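Local coordinates for protein fatty acid amide hydrolase (Candida albicans, PDB 6KVR) that probably hydrolyses amides of monocarboxylic acids to the carboxylate and ammonium, as a serine hydrolase of the amidase signature family, at residues S202-L207 against S233-G238. Numbering follows the deposited sequence.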
loop_
_atom_site.group_PDB
_atom_site.type_symbol
_atom_site.label_atom_id
_atom_site.label_comp_id
_atom_site.label_asym_id
_atom_site.label_seq_id
_atom_site.Cartn_x
_atom_site.Cartn_y
_atom_site.Cartn_z
ATOM N N SER A 202 25.644 5.274 13.183
ATOM C CA SER A 202 25.835 6.428 12.320
ATOM C C SER A 202 25.120 6.268 10.985
ATOM O O SER A 202 24.735 5.169 10.569
ATOM C CB SER A 202 27.321 6.689 12.073
ATOM O OG SER A 202 27.902 5.567 11.418
ATOM N N GLN A 203 24.968 7.408 10.318
ATOM C CA GLN A 203 24.248 7.557 9.065
ATOM C C GLN A 203 24.760 8.826 8.398
ATOM O O GLN A 203 25.234 9.732 9.085
ATOM C CB GLN A 203 22.738 7.648 9.313
ATOM C CG GLN A 203 22.389 8.886 10.113
ATOM C CD GLN A 203 21.276 8.672 11.105
ATOM O OE1 GLN A 203 20.618 7.625 11.119
ATOM N NE2 GLN A 203 21.066 9.663 11.962
ATOM N N PRO A 204 24.702 8.912 7.085
ATOM C CA PRO A 204 25.143 10.135 6.410
ATOM C C PRO A 204 24.159 11.284 6.580
ATOM O O PRO A 204 22.964 11.087 6.806
ATOM C CB PRO A 204 25.222 9.708 4.942
ATOM C CG PRO A 204 24.153 8.614 4.854
ATOM C CD PRO A 204 24.339 7.848 6.139
ATOM N N GLN A 205 24.690 12.503 6.462
ATOM C CA GLN A 205 23.859 13.676 6.222
ATOM C C GLN A 205 22.960 13.466 4.997
ATOM O O GLN A 205 23.430 13.040 3.933
ATOM C CB GLN A 205 24.781 14.883 6.036
ATOM C CG GLN A 205 24.133 16.170 5.576
ATOM C CD GLN A 205 25.186 17.138 5.024
ATOM O OE1 GLN A 205 25.679 16.969 3.904
ATOM N NE2 GLN A 205 25.541 18.138 5.812
ATOM N N THR A 206 21.667 13.771 5.161
ATOM C CA THR A 206 20.520 13.634 4.243
ATOM C C THR A 206 19.983 12.207 4.189
ATOM O O THR A 206 18.891 12.004 3.644
ATOM C CB THR A 206 20.777 14.090 2.782
ATOM O OG1 THR A 206 21.532 13.098 2.061
ATOM C CG2 THR A 206 21.494 15.440 2.707
ATOM N N LEU A 207 20.695 11.212 4.728
ATOM C CA LEU A 207 20.290 9.802 4.674
ATOM C C LEU A 207 20.224 9.277 3.249
ATOM O O LEU A 207 19.545 8.297 2.989
ATOM C CB LEU A 207 18.933 9.563 5.352
ATOM C CG LEU A 207 18.786 10.124 6.758
ATOM C CD1 LEU A 207 17.434 9.736 7.367
ATOM C CD2 LEU A 207 19.941 9.652 7.621
ATOM N N SER A 233 22.690 4.040 3.780
ATOM C CA SER A 233 22.729 4.997 4.871
ATOM C C SER A 233 22.664 4.372 6.274
ATOM O O SER A 233 22.826 5.079 7.256
ATOM C CB SER A 233 21.583 6.020 4.722
ATOM O OG SER A 233 20.317 5.455 5.041
ATOM N N SER A 234 22.430 3.061 6.386
ATOM C CA SER A 234 22.581 2.385 7.678
ATOM C C SER A 234 24.062 2.042 7.904
ATOM O O SER A 234 24.465 0.886 7.976
ATOM C CB SER A 234 21.689 1.145 7.762
ATOM O OG SER A 234 20.394 1.370 7.223
ATOM N N SER A 235 24.888 3.089 8.001
ATOM C CA SER A 235 26.337 2.897 7.954
ATOM C C SER A 235 26.860 2.163 9.184
ATOM O O SER A 235 27.585 1.164 9.066
ATOM C CB SER A 235 27.041 4.244 7.828
ATOM O OG SER A 235 26.350 5.071 6.924
ATOM N N GLY A 236 26.533 2.670 10.375
ATOM C CA GLY A 236 27.029 2.061 11.593
ATOM C C GLY A 236 26.459 0.684 11.832
ATOM O O GLY A 236 27.101 -0.145 12.481
ATOM N N GLU A 237 25.248 0.416 11.328
ATOM C CA GLU A 237 24.681 -0.927 11.459
ATOM C C GLU A 237 25.539 -1.963 10.737
ATOM O O GLU A 237 25.841 -3.020 11.291
ATOM C CB GLU A 237 23.235 -0.960 10.953
ATOM C CG GLU A 237 22.305 -0.125 11.832
ATOM C CD GLU A 237 22.318 -0.620 13.269
ATOM O OE1 GLU A 237 22.477 -1.848 13.468
ATOM O OE2 GLU A 237 22.232 0.209 14.199
ATOM N N GLY A 238 25.934 -1.682 9.493
ATOM C CA GLY A 238 26.773 -2.624 8.770
ATOM C C GLY A 238 28.102 -2.863 9.465
ATOM O O GLY A 238 28.554 -4.005 9.588
HETATM O O HOH W 1 23.210 2.768 10.953
#
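Ser202 O accepts a hydrogen bond from Gly236 N at 3.1 Å; the N-H points straight at the oxygen (179°) but from above the carbonyl plane. A water donates to the same Ser202 O and accepts from Glu237 N, linking the carbonyl to a second amide of the first turn of helix 235-243. Gly236 packs its CA 3.6 Å from Ser202 OG, which hydrogen-bonds to Thr220 OG1. Further along, Pro204 lays its CG-CD edge against Ser233, with CD 3.6 Å from Ser233 CB, while Ser235 OG lies 3.5 Å from the same Pro204 CD. Ser233 O receives a CA-H...O contact from Gln203 CA at 3.4 Å and touches Gln203 CB. Ser233, preceded by a cis peptide bond, is the predicted middle member of the Ser-cisSer-Lys triad of amidase signature enzymes; its CB lies 3.5 Å from the carbonyl O of Leu207, a residue predicted to bind substrate. With chi1 at 74°, Ser233 OG sits between its own N and carbonyl carbon and hydrogen-bonds to Lys158 NZ, near the predicted nucleophile Ser257. Behind this shell, Ser234 OG hydrogen-bonds to Ser257 O, Ser235 OG to Gly231 O, and Gln203 NE2 to Glu159 OE1.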